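Local structure of heme oxygenase 1 (Synechocystis sp., 1WE1) at residues A20-G24 with F25-F29; N37-R40 with K41-N45; Q103-V106 with D107-Q111; V189-A192 with N193-F196; A197-M200 with K201-N204. The protein probably opens the heme ring with oxygen and reducing equivalents to give biliverdin IXalpha, carbon monoxide and free iron, a key step toward the chromophores of photosynthetic antennae. All coordinates share one frame; numbering follows the deposited sequence.

How the interactions relate
All five contacts are local turns within one all-helical heme oxygenase chain, and along it they follow one another without overlap. Interaction 1 joins the end of helix 14-21 to the start of helix 24-30; interactions 2 and 3 lie on helices 36-59 and 100-115; interactions 4 and 5 are consecutive pieces of helix 182-205, their centres about 12 Å apart, and both touch the heme. Interaction 5 packs against interactions 1, 2 and 3, whose centres lie about 11, 12 and 13 Å from its own. Salt bridges from Arg-108 tie interaction 3 to interaction 4. Helix 182-205 thus packs against the His-17 side of the pocket and against helices 36-59 and 100-115.

Interaction 1 (A20-G24 with F25-F29); sequences AENVG and FVKCF
Val-23 and Lys-27 meet through a backbone hydrogen bond that starts a new helical turn: Lys-27 N donates to Val-23 O over 2.8 Å, nearly straight at 168°. Cys-28 N repeats the pattern on Gly-24 O at 3.1 Å. Val-23 stands at the N-cap position, and the chain turns here from helix 14-21 into helix 24-30.

Van der Waals contacts fill the corner. Val-26 turns its side chain back onto the end of the preceding helix, where CG1 comes within 3.3 Å of Glu-21 O and CG2 within 3.5 Å of Ala-20 O. Its CB also faces Val-23 CB at 4.2 Å, an apolar pair, so Val-26 packs its helix against the end of helix 14-21. On the outer side, the aliphatic part of Lys-27 crosses Asn-22: CE lies 3.4 Å from Asn-22 O and 3.7 Å from Asn-22 OD1. With CG beside the backbone N (chi1 -81°) and the chain extended beyond it, the lysine reaches back over the turn.

Among polar groups, Glu-21 OE2 is hydrogen-bonded to His-17 ND1, a second-shell contact to the axial ligand of the heme iron. Ala-20 and Val-26 touch the heme themselves, while Val-23 and Val-26 pack on Phe-203. The arrangement is a tight helix-to-helix corner at the proximal wall of a heme oxygenase pocket.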
# COMPACT_ATOMS: atom_id res chain seq x y z
N ALA A 20 11.77 4.96 -2.78
CA ALA A 20 10.73 4.94 -1.77
C ALA A 20 11.36 4.95 -0.37
O ALA A 20 10.97 5.72 0.50
CB ALA A 20 9.87 3.70 -1.95
N GLU A 21 12.35 4.08 -0.17
CA GLU A 21 13.02 3.97 1.12
C GLU A 21 13.76 5.25 1.50
O GLU A 21 14.01 5.50 2.68
CB GLU A 21 14.03 2.82 1.09
CG GLU A 21 13.45 1.44 0.87
CD GLU A 21 14.52 0.46 0.41
OE1 GLU A 21 15.58 0.38 1.07
OE2 GLU A 21 14.31 -0.24 -0.61
N ASN A 22 14.12 6.06 0.51
CA ASN A 22 14.87 7.28 0.76
C ASN A 22 14.08 8.58 0.93
O ASN A 22 14.66 9.64 1.13
CB ASN A 22 15.91 7.47 -0.33
CG ASN A 22 17.03 6.46 -0.24
OD1 ASN A 22 17.52 6.16 0.85
ND2 ASN A 22 17.45 5.93 -1.39
N VAL A 23 12.76 8.49 0.84
CA VAL A 23 11.92 9.66 1.03
C VAL A 23 12.13 10.12 2.48
O VAL A 23 12.24 9.28 3.37
CB VAL A 23 10.45 9.30 0.81
CG1 VAL A 23 9.56 10.47 1.21
CG2 VAL A 23 10.23 8.92 -0.64
N GLY A 24 12.19 11.43 2.69
CA GLY A 24 12.38 11.96 4.04
C GLY A 24 11.46 11.33 5.07
O GLY A 24 11.92 10.79 6.08
N PHE A 25 10.16 11.40 4.83
CA PHE A 25 9.19 10.82 5.74
C PHE A 25 9.55 9.37 6.09
O PHE A 25 9.57 8.99 7.27
CB PHE A 25 7.80 10.86 5.10
CG PHE A 25 6.71 10.31 5.97
CD1 PHE A 25 6.02 11.14 6.86
CD2 PHE A 25 6.39 8.95 5.93
CE1 PHE A 25 5.02 10.62 7.70
CE2 PHE A 25 5.40 8.42 6.77
CZ PHE A 25 4.71 9.26 7.66
N VAL A 26 9.84 8.57 5.05
CA VAL A 26 10.19 7.16 5.22
C VAL A 26 11.48 6.97 5.99
O VAL A 26 11.55 6.12 6.88
CB VAL A 26 10.30 6.43 3.85
CG1 VAL A 26 11.00 5.07 4.01
CG2 VAL A 26 8.89 6.23 3.29
N LYS A 27 12.50 7.75 5.66
CA LYS A 27 13.77 7.65 6.38
C LYS A 27 13.53 7.80 7.88
O LYS A 27 14.07 7.03 8.69
CB LYS A 27 14.74 8.73 5.92
CG LYS A 27 15.46 8.41 4.65
CD LYS A 27 16.52 9.46 4.37
CE LYS A 27 17.33 9.08 3.14
NZ LYS A 27 18.28 10.15 2.76
N CYS A 28 12.73 8.80 8.26
CA CYS A 28 12.44 9.03 9.66
C CYS A 28 11.68 7.85 10.25
O CYS A 28 11.95 7.42 11.37
CB CYS A 28 11.63 10.32 9.83
SG CYS A 28 12.56 11.85 9.45
N PHE A 29 10.72 7.33 9.49
CA PHE A 29 9.92 6.18 9.93
C PHE A 29 10.82 4.98 10.25
O PHE A 29 10.67 4.33 11.28
CB PHE A 29 8.96 5.77 8.81
CG PHE A 29 8.06 4.63 9.17
CD1 PHE A 29 6.76 4.87 9.58
CD2 PHE A 29 8.51 3.32 9.12
CE1 PHE A 29 5.91 3.83 9.92
CE2 PHE A 29 7.69 2.27 9.45
CZ PHE A 29 6.38 2.52 9.86

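Interaction 2 (N37-R40 with K41-N45); sequences NSYR and KLVGN
Tyr-39 and Val-43, one helical turn apart, make the side-chain contact of this piece of helix 36-59. Methyl CG2 of Val-43 approaches Tyr-39 CE1 at 3.5 Å, reaching the ring obliquely, and stays close to CD1 and CZ as well. The same methyl also lies 3.3 Å from Tyr-39 O, in the corner formed by the ring and the backbone carbonyl. Tyr-39 sets its CG anti to the backbone N (chi1 172°), which swings the ring along the helix toward Val-43. On another side of the helix, Lys-41 lays CG 3.5 Å from Asn-37 O, and its extended chain then leads off from the turn.

Beneath these side chains, Val-43 N donates to Tyr-39 O at 3.2 Å and Gly-44 N to Arg-40 O. The Ser-38 carbonyl is shared: Lys-41 N approaches it at 2.9 Å from 57° above the carbonyl plane, while Leu-42 N makes a weak bond to the same oxygen. A donor three residues on serves this carbonyl more closely than the usual one four residues on, consistent with a local tightening of the turn.

Farther out, hydrogen bonds fix the polar ends: Tyr-39 OH pairs with Tyr-156 OH, Arg-40 NH1 with Tyr-87 O, and Ser-38 OG with Glu-35 OE1. Around the helix, Val-43 packs on Asp-83 and Leu-84 of helix 77-88, Leu-42 meets Phe-203 of helix 182-205, and Ser-38 rests against Leu-210 of helix 207-222.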
# COMPACT_ATOMS: atom_id res chain seq x y z
N ASN A 37 -0.21 11.43 14.45
CA ASN A 37 -0.98 12.33 13.61
C ASN A 37 -0.72 12.32 12.11
O ASN A 37 -1.65 12.37 11.32
CB ASN A 37 -0.91 13.75 14.15
CG ASN A 37 -1.49 13.86 15.53
OD1 ASN A 37 -2.63 13.45 15.77
ND2 ASN A 37 -0.71 14.40 16.46
N SER A 38 0.55 12.28 11.70
CA SER A 38 0.82 12.25 10.28
C SER A 38 0.54 10.84 9.73
O SER A 38 -0.12 10.70 8.71
CB SER A 38 2.27 12.70 10.01
OG SER A 38 3.20 11.96 10.78
N TYR A 39 1.01 9.81 10.43
CA TYR A 39 0.81 8.43 10.01
C TYR A 39 -0.67 8.08 9.93
O TYR A 39 -1.08 7.19 9.20
CB TYR A 39 1.52 7.48 10.99
CG TYR A 39 1.24 6.01 10.79
CD1 TYR A 39 0.13 5.40 11.36
CD2 TYR A 39 2.09 5.22 9.99
CE1 TYR A 39 -0.15 4.05 11.16
CE2 TYR A 39 1.82 3.87 9.78
CZ TYR A 39 0.71 3.29 10.36
OH TYR A 39 0.45 1.96 10.14
N ARG A 40 -1.47 8.79 10.70
CA ARG A 40 -2.90 8.59 10.75
C ARG A 40 -3.53 9.01 9.41
O ARG A 40 -4.52 8.43 8.95
CB ARG A 40 -3.46 9.44 11.90
CG ARG A 40 -4.89 9.17 12.27
CD ARG A 40 -5.26 9.81 13.60
NE ARG A 40 -5.32 11.27 13.56
CZ ARG A 40 -6.08 11.98 14.39
NH1 ARG A 40 -6.83 11.36 15.29
NH2 ARG A 40 -6.10 13.31 14.33
N LYS A 41 -2.94 10.03 8.79
CA LYS A 41 -3.44 10.54 7.53
C LYS A 41 -3.07 9.60 6.38
O LYS A 41 -3.79 9.51 5.38
CB LYS A 41 -2.89 11.95 7.29
CG LYS A 41 -3.34 12.94 8.36
CD LYS A 41 -3.14 14.41 7.96
CE LYS A 41 -3.84 15.33 8.97
NZ LYS A 41 -4.04 16.74 8.49
N LEU A 42 -1.96 8.90 6.54
CA LEU A 42 -1.52 7.94 5.54
C LEU A 42 -2.52 6.80 5.52
O LEU A 42 -2.96 6.35 4.46
CB LEU A 42 -0.14 7.41 5.89
CG LEU A 42 0.49 6.51 4.83
CD1 LEU A 42 0.73 7.33 3.58
CD2 LEU A 42 1.80 5.92 5.35
N VAL A 43 -2.90 6.35 6.71
CA VAL A 43 -3.87 5.27 6.85
C VAL A 43 -5.18 5.66 6.21
O VAL A 43 -5.83 4.84 5.56
CB VAL A 43 -4.10 4.94 8.34
CG1 VAL A 43 -5.23 3.91 8.50
CG2 VAL A 43 -2.80 4.41 8.96
N GLY A 44 -5.59 6.91 6.40
CA GLY A 44 -6.82 7.39 5.79
C GLY A 44 -6.71 7.29 4.28
O GLY A 44 -7.64 6.81 3.62
N ASN A 45 -5.59 7.72 3.72
CA ASN A 45 -5.43 7.63 2.27
C ASN A 45 -5.47 6.18 1.76
O ASN A 45 -6.29 5.84 0.90
CB ASN A 45 -4.15 8.31 1.82
CG ASN A 45 -4.30 9.83 1.73
OD1 ASN A 45 -5.40 10.36 1.53
ND2 ASN A 45 -3.18 10.53 1.84

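Interaction 3 (Q103-V106 with D107-Q111); sequences QAYV and DRVRQ
Gln-103 and Asp-107 clasp each other across one turn of helix 100-115, an i to i+4 side-chain hydrogen bond laid over a regular alpha-helical backbone. Gln-103 NE2 donates to Asp-107 OD2 at 2.8 Å, with an N-H...O angle of 145°. The amide meets that oxygen from above the carboxylate plane, and the two flat groups are turned 37° against each other. A bend at chi2 (62°) curls the glutamine chain over to the aspartate. Underneath, Asp-107 N donates to Gln-103 O at 2.7 Å, so two bonds link the same pair of residues.

Another side of the helix is apolar: Tyr-105 CD1 lies 4.2 Å from Val-109 CG2, which approaches the ring obliquely. That methyl is also 3.5 Å from Tyr-105 O, close to the carbonyl to which Val-109 N donates.

Tyr-105 OH is hydrogen-bonded to Asn-199 of helix 182-205, and Arg-108 reaches toward the same helix. Arg-110 bridges to Glu-56, and Val-106 packs on Phe-48 and Val-49, joining the turn to helix 36-59; Tyr-105 and Arg-108 also rest on His-123 of helix 120-146.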
# COMPACT_ATOMS: atom_id res chain seq x y z
N GLN A 103 -6.17 11.26 -3.62
CA GLN A 103 -7.27 11.29 -4.57
C GLN A 103 -6.75 10.94 -5.96
O GLN A 103 -7.40 10.20 -6.71
CB GLN A 103 -7.94 12.67 -4.58
CG GLN A 103 -9.15 12.77 -5.51
CD GLN A 103 -10.27 11.83 -5.12
OE1 GLN A 103 -10.91 11.99 -4.07
NE2 GLN A 103 -10.53 10.83 -5.96
N ALA A 104 -5.58 11.47 -6.30
CA ALA A 104 -4.98 11.19 -7.60
C ALA A 104 -4.76 9.68 -7.69
O ALA A 104 -4.99 9.06 -8.73
CB ALA A 104 -3.66 11.95 -7.75
N TYR A 105 -4.30 9.09 -6.59
CA TYR A 105 -4.07 7.66 -6.55
C TYR A 105 -5.38 6.93 -6.89
O TYR A 105 -5.44 6.16 -7.84
CB TYR A 105 -3.59 7.25 -5.16
CG TYR A 105 -2.82 5.94 -5.11
CD1 TYR A 105 -3.09 4.90 -6.01
CD2 TYR A 105 -1.85 5.72 -4.14
CE1 TYR A 105 -2.40 3.68 -5.94
CE2 TYR A 105 -1.15 4.51 -4.06
CZ TYR A 105 -1.44 3.49 -4.96
OH TYR A 105 -0.77 2.29 -4.85
N VAL A 106 -6.42 7.20 -6.10
CA VAL A 106 -7.73 6.59 -6.30
C VAL A 106 -8.22 6.81 -7.72
O VAL A 106 -8.81 5.91 -8.34
CB VAL A 106 -8.80 7.19 -5.34
CG1 VAL A 106 -10.21 6.87 -5.83
CG2 VAL A 106 -8.60 6.65 -3.95
N ASP A 107 -7.99 8.02 -8.22
CA ASP A 107 -8.40 8.40 -9.58
C ASP A 107 -7.76 7.49 -10.63
O ASP A 107 -8.43 7.03 -11.55
CB ASP A 107 -8.03 9.86 -9.85
CG ASP A 107 -9.00 10.85 -9.20
OD1 ASP A 107 -8.70 12.06 -9.20
OD2 ASP A 107 -10.06 10.43 -8.68
N ARG A 108 -6.46 7.23 -10.49
CA ARG A 108 -5.78 6.37 -11.44
C ARG A 108 -6.34 4.95 -11.43
O ARG A 108 -6.54 4.35 -12.49
CB ARG A 108 -4.28 6.33 -11.15
CG ARG A 108 -3.55 5.24 -11.94
CD ARG A 108 -3.68 5.47 -13.44
NE ARG A 108 -3.03 6.71 -13.83
CZ ARG A 108 -1.73 6.83 -14.12
NH1 ARG A 108 -1.23 8.01 -14.44
NH2 ARG A 108 -0.94 5.76 -14.12
N VAL A 109 -6.58 4.40 -10.24
CA VAL A 109 -7.11 3.05 -10.12
C VAL A 109 -8.42 2.93 -10.90
O VAL A 109 -8.61 2.00 -11.69
CB VAL A 109 -7.38 2.67 -8.63
CG1 VAL A 109 -8.05 1.31 -8.53
CG2 VAL A 109 -6.07 2.67 -7.86
N ARG A 110 -9.31 3.88 -10.67
CA ARG A 110 -10.60 3.92 -11.31
C ARG A 110 -10.49 4.08 -12.82
O ARG A 110 -11.26 3.48 -13.57
CB ARG A 110 -11.44 5.06 -10.71
CG ARG A 110 -11.98 4.73 -9.33
CD ARG A 110 -12.92 3.53 -9.42
NE ARG A 110 -13.32 2.96 -8.14
CZ ARG A 110 -13.88 3.64 -7.14
NH1 ARG A 110 -14.11 4.94 -7.27
NH2 ARG A 110 -14.22 3.00 -6.03
N GLN A 111 -9.54 4.90 -13.26
CA GLN A 111 -9.34 5.15 -14.67
C GLN A 111 -8.88 3.86 -15.35
O GLN A 111 -9.49 3.38 -16.31
CB GLN A 111 -8.27 6.23 -14.87
CG GLN A 111 -8.46 7.10 -16.10
CD GLN A 111 -8.95 6.32 -17.31
OE1 GLN A 111 -10.12 6.42 -17.70
NE2 GLN A 111 -8.06 5.54 -17.91

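Interaction 4 (V189-A192 with N193-F196); sequences VDEA and NDAF. With HEM (protoporphyrin IX containing Fe), chain H.
Glu-191 and Asp-194 bring two carboxylates close together, OE2 of the first 4.3 Å from OD2 of the second, on a turn of helix 182-205. This helix lines the heme pocket of the all-helical heme oxygenase fold. The two side chains cross at about a right angle, with carboxylate planes only 19° apart. Their like charges are probably offset by Arg-108 of helix 100-115, whose NH2 forms salt bridges with Glu-191 OE1 and Asp-194 OD2; His-123 NE2 is a further hydrogen-bonding partner of Glu-191 OE1.

Asn-193 folds back beside Val-189, the two side chains pointing the same way. Val-189 O receives two donors, the backbone N of Asn-193 at 3.2 Å and, weakly, its ND2 at 3.3 Å. The asparagine amide is also bound to Gly-12 O through ND2 and to Ser-16 OG through OD1, which fixes its rotation and ties this helix to the end of helix 5-12 and to helix 14-21, which carries His-17.

Regular helical bonds carry the chain onward, Ala-195 N to Glu-191 O and Phe-196 N to Ala-192 O. Phe-196 brings its ring edge to Ala-192 O, which lies in the ring plane 3.3 Å from CD1. One face of the same ring takes the heme methyl CMB, 3.8 Å above its plane and offset toward the rim, while Phe-196 CE2 approaches heme C2B at 3.8 Å.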
# COMPACT_ATOMS: atom_id res chain seq x y z
N VAL A 189 4.56 -3.22 -16.09
CA VAL A 189 5.74 -2.84 -15.36
C VAL A 189 5.79 -1.31 -15.26
O VAL A 189 6.02 -0.74 -14.18
CB VAL A 189 7.01 -3.36 -16.04
CG1 VAL A 189 8.25 -2.79 -15.36
CG2 VAL A 189 7.03 -4.87 -15.96
N ASP A 190 5.55 -0.63 -16.37
CA ASP A 190 5.57 0.82 -16.32
C ASP A 190 4.52 1.37 -15.36
O ASP A 190 4.78 2.32 -14.64
CB ASP A 190 5.38 1.40 -17.72
CG ASP A 190 6.64 1.29 -18.56
OD1 ASP A 190 6.56 1.55 -19.79
OD2 ASP A 190 7.71 0.96 -17.99
N GLU A 191 3.34 0.75 -15.34
CA GLU A 191 2.27 1.19 -14.45
C GLU A 191 2.68 1.00 -12.98
O GLU A 191 2.34 1.81 -12.11
CB GLU A 191 0.99 0.40 -14.74
CG GLU A 191 -0.24 0.87 -13.95
CD GLU A 191 -0.69 2.27 -14.31
OE1 GLU A 191 -1.64 2.77 -13.68
OE2 GLU A 191 -0.10 2.88 -15.22
N ALA A 192 3.43 -0.06 -12.70
CA ALA A 192 3.89 -0.33 -11.35
C ALA A 192 4.79 0.81 -10.86
O ALA A 192 4.64 1.29 -9.73
CB ALA A 192 4.64 -1.65 -11.31
N ASN A 193 5.72 1.24 -11.71
CA ASN A 193 6.60 2.34 -11.35
C ASN A 193 5.78 3.62 -11.16
O ASN A 193 6.18 4.55 -10.45
CB ASN A 193 7.67 2.55 -12.43
CG ASN A 193 8.80 1.53 -12.33
OD1 ASN A 193 9.58 1.55 -11.37
ND2 ASN A 193 8.88 0.64 -13.31
N ASP A 194 4.61 3.67 -11.81
CA ASP A 194 3.73 4.82 -11.67
C ASP A 194 3.13 4.79 -10.26
O ASP A 194 3.14 5.80 -9.55
CB ASP A 194 2.60 4.78 -12.71
CG ASP A 194 2.98 5.46 -14.02
OD1 ASP A 194 3.99 5.07 -14.64
OD2 ASP A 194 2.25 6.39 -14.44
N ALA A 195 2.60 3.63 -9.87
CA ALA A 195 1.99 3.47 -8.56
C ALA A 195 2.99 3.81 -7.47
O ALA A 195 2.65 4.49 -6.51
CB ALA A 195 1.48 2.05 -8.39
N PHE A 196 4.22 3.34 -7.60
CA PHE A 196 5.23 3.65 -6.60
C PHE A 196 5.31 5.16 -6.41
O PHE A 196 5.31 5.65 -5.28
CB PHE A 196 6.61 3.14 -7.02
CG PHE A 196 6.96 1.79 -6.48
CD1 PHE A 196 6.45 0.64 -7.06
CD2 PHE A 196 7.81 1.67 -5.39
CE1 PHE A 196 6.79 -0.62 -6.57
CE2 PHE A 196 8.16 0.41 -4.89
CZ PHE A 196 7.64 -0.73 -5.49
CHA HEM H . 9.43 -5.88 -1.31
CHB HEM H . 6.20 -2.45 -2.43
CHC HEM H . 8.49 0.48 0.70
CHD HEM H . 10.49 -3.38 2.73
C1A HEM H . 8.42 -5.18 -2.01
C2A HEM H . 7.71 -5.65 -3.19
C3A HEM H . 6.83 -4.65 -3.54
C4A HEM H . 6.97 -3.61 -2.51
CMA HEM H . 5.88 -4.60 -4.70
CAA HEM H . 7.88 -7.00 -3.86
CBA HEM H . 9.14 -7.17 -4.73
CGA HEM H . 9.27 -8.43 -5.36
O1A HEM H . 8.94 -8.48 -6.61
O2A HEM H . 9.65 -9.46 -4.77
C1B HEM H . 6.57 -1.31 -1.69
C2B HEM H . 5.97 0.02 -1.85
C3B HEM H . 6.57 0.83 -0.93
C4B HEM H . 7.59 0.01 -0.27
CMB HEM H . 4.87 0.34 -2.84
CAB HEM H . 6.25 2.27 -0.57
CBB HEM H . 6.50 3.28 -1.72
C1C HEM H . 9.17 -0.31 1.59
C2C HEM H . 9.80 0.14 2.82
C3C HEM H . 10.55 -0.90 3.24
C4C HEM H . 10.14 -2.06 2.47
CMC HEM H . 9.61 1.51 3.44
CAC HEM H . 11.64 -0.89 4.31
CBC HEM H . 11.04 -1.20 5.72
C1D HEM H . 10.37 -4.45 1.81
C2D HEM H . 10.95 -5.77 2.01
C3D HEM H . 10.62 -6.48 0.90
C4D HEM H . 9.88 -5.57 -0.01
CMD HEM H . 11.75 -6.14 3.22
CAD HEM H . 10.90 -7.93 0.55
CBD HEM H . 12.19 -8.09 -0.36
CGD HEM H . 12.31 -9.38 -0.92
O1D HEM H . 11.28 -9.98 -1.41
O2D HEM H . 13.43 -9.97 -0.96
NA HEM H . 7.98 -3.94 -1.63
NB HEM H . 7.54 -1.30 -0.72
NC HEM H . 9.36 -1.69 1.41
ND HEM H . 9.69 -4.37 0.59
FE HEM H . 8.66 -2.83 -0.10
O HOH W 1 7.24 -3.42 0.85

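Interaction 5 (A197-M200 with K201-N204); sequences AMNM and KMFN. With HEM (protoporphyrin IX containing Fe), chain H.
Met-200, Asn-199 and Lys-201 lose most surface where 197-200 meets 201-204, a continuous alpha-helical turn in the part of helix 182-205 that lines the heme pocket. Met-200 contributes through its backbone: its carbonyl takes Asn-204 N at 3.1 Å, closing the turn.

Asn-199 serves both helix and heme. Its carbonyl oxygen accepts Phe-203 N at 3.2 Å, with the donor in the carbonyl plane, and also a weak bond from Met-202 N. The same oxygen sits over one face of the Phe-203 ring, 3.5 Å above the plane and offset toward the rim. The asparagine side chain lies alongside Met-202, pointing the same way, with OD1 3.6 Å from Met-202 CE; a bend at chi3 (-64°) brings this methyl back to the amide. Asn-199 ND2 is hydrogen-bonded to Ala-195 O, one turn back along the helix, while OD1 has a weak bond from Arg-127 of helix 120-146, so both ends of the amide are engaged.

Lys-201 N donates to Ala-197 O at 2.9 Å, and its extended side chain leads away from the turn, the residue as a whole remaining exposed. The heme vinyl rests in the corner formed by two of these side chains: its terminal carbon CBB lies 3.7 Å from Asn-199 CB and 3.7 Å from Phe-203 CE2.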
# COMPACT_ATOMS: atom_id res chain seq x y z
N ALA A 197 5.37 5.89 -7.52
CA ALA A 197 5.47 7.33 -7.46
C ALA A 197 4.27 7.91 -6.72
O ALA A 197 4.41 8.87 -5.97
CB ALA A 197 5.56 7.91 -8.85
N MET A 198 3.10 7.32 -6.92
CA MET A 198 1.90 7.81 -6.26
C MET A 198 1.92 7.58 -4.74
O MET A 198 1.33 8.35 -3.98
CB MET A 198 0.67 7.16 -6.88
CG MET A 198 0.47 7.62 -8.30
SD MET A 198 -1.05 7.05 -9.04
CE MET A 198 -0.51 5.47 -9.76
N ASN A 199 2.60 6.53 -4.31
CA ASN A 199 2.72 6.24 -2.89
C ASN A 199 3.69 7.26 -2.34
O ASN A 199 3.47 7.87 -1.29
CB ASN A 199 3.27 4.83 -2.68
CG ASN A 199 2.20 3.78 -2.81
OD1 ASN A 199 1.44 3.55 -1.88
ND2 ASN A 199 2.10 3.17 -3.98
N MET A 200 4.78 7.46 -3.07
CA MET A 200 5.80 8.40 -2.67
C MET A 200 5.26 9.81 -2.53
O MET A 200 5.70 10.57 -1.67
CB MET A 200 6.96 8.35 -3.65
CG MET A 200 7.71 7.04 -3.64
SD MET A 200 9.36 7.17 -4.35
CE MET A 200 9.06 6.63 -6.06
N LYS A 201 4.29 10.18 -3.36
CA LYS A 201 3.75 11.52 -3.28
C LYS A 201 2.91 11.69 -2.00
O LYS A 201 2.87 12.77 -1.41
CB LYS A 201 2.93 11.87 -4.53
CG LYS A 201 2.70 13.36 -4.65
CD LYS A 201 2.23 13.79 -6.03
CE LYS A 201 2.05 15.32 -6.07
NZ LYS A 201 1.91 15.85 -7.46
N MET A 202 2.24 10.62 -1.57
CA MET A 202 1.46 10.69 -0.34
C MET A 202 2.41 10.91 0.85
O MET A 202 2.10 11.69 1.76
CB MET A 202 0.66 9.40 -0.14
CG MET A 202 -0.51 9.26 -1.10
SD MET A 202 -1.62 7.85 -0.77
CE MET A 202 -0.51 6.46 -1.02
N PHE A 203 3.56 10.24 0.82
CA PHE A 203 4.55 10.36 1.89
C PHE A 203 5.10 11.78 1.97
O PHE A 203 5.22 12.36 3.05
CB PHE A 203 5.73 9.42 1.67
CG PHE A 203 5.38 7.97 1.65
CD1 PHE A 203 4.26 7.49 2.32
CD2 PHE A 203 6.20 7.05 0.99
CE1 PHE A 203 3.97 6.11 2.35
CE2 PHE A 203 5.93 5.68 1.00
CZ PHE A 203 4.81 5.20 1.68
N ASN A 204 5.45 12.34 0.81
CA ASN A 204 5.98 13.70 0.76
C ASN A 204 4.98 14.73 1.31
O ASN A 204 5.38 15.73 1.90
CB ASN A 204 6.39 14.05 -0.67
CG ASN A 204 7.69 13.39 -1.08
OD1 ASN A 204 8.67 13.39 -0.33
ND2 ASN A 204 7.71 12.83 -2.29
CHA HEM H . 9.43 -5.88 -1.31
CHB HEM H . 6.20 -2.45 -2.43
CHC HEM H . 8.49 0.48 0.70
CHD HEM H . 10.49 -3.38 2.73
C1A HEM H . 8.42 -5.18 -2.01
C2A HEM H . 7.71 -5.65 -3.19
C3A HEM H . 6.83 -4.65 -3.54
C4A HEM H . 6.97 -3.61 -2.51
CMA HEM H . 5.88 -4.60 -4.70
CAA HEM H . 7.88 -7.00 -3.86
CBA HEM H . 9.14 -7.17 -4.73
CGA HEM H . 9.27 -8.43 -5.36
O1A HEM H . 8.94 -8.48 -6.61
O2A HEM H . 9.65 -9.46 -4.77
C1B HEM H . 6.57 -1.31 -1.69
C2B HEM H . 5.97 0.02 -1.85
C3B HEM H . 6.57 0.83 -0.93
C4B HEM H . 7.59 0.01 -0.27
CMB HEM H . 4.87 0.34 -2.84
CAB HEM H . 6.25 2.27 -0.57
CBB HEM H . 6.50 3.28 -1.72
C1C HEM H . 9.17 -0.31 1.59
C2C HEM H . 9.80 0.14 2.82
C3C HEM H . 10.55 -0.90 3.24
C4C HEM H . 10.14 -2.06 2.47
CMC HEM H . 9.61 1.51 3.44
CAC HEM H . 11.64 -0.89 4.31
CBC HEM H . 11.04 -1.20 5.72
C1D HEM H . 10.37 -4.45 1.81
C2D HEM H . 10.95 -5.77 2.01
C3D HEM H . 10.62 -6.48 0.90
C4D HEM H . 9.88 -5.57 -0.01
CMD HEM H . 11.75 -6.14 3.22
CAD HEM H . 10.90 -7.93 0.55
CBD HEM H . 12.19 -8.09 -0.36
CGD HEM H . 12.31 -9.38 -0.92
O1D HEM H . 11.28 -9.98 -1.41
O2D HEM H . 13.43 -9.97 -0.96
NA HEM H . 7.98 -3.94 -1.63
NB HEM H . 7.54 -1.30 -0.72
NC HEM H . 9.36 -1.69 1.41
ND HEM H . 9.69 -4.37 0.59
FE HEM H . 8.66 -2.83 -0.10
O HOH W 1 7.24 -3.42 0.85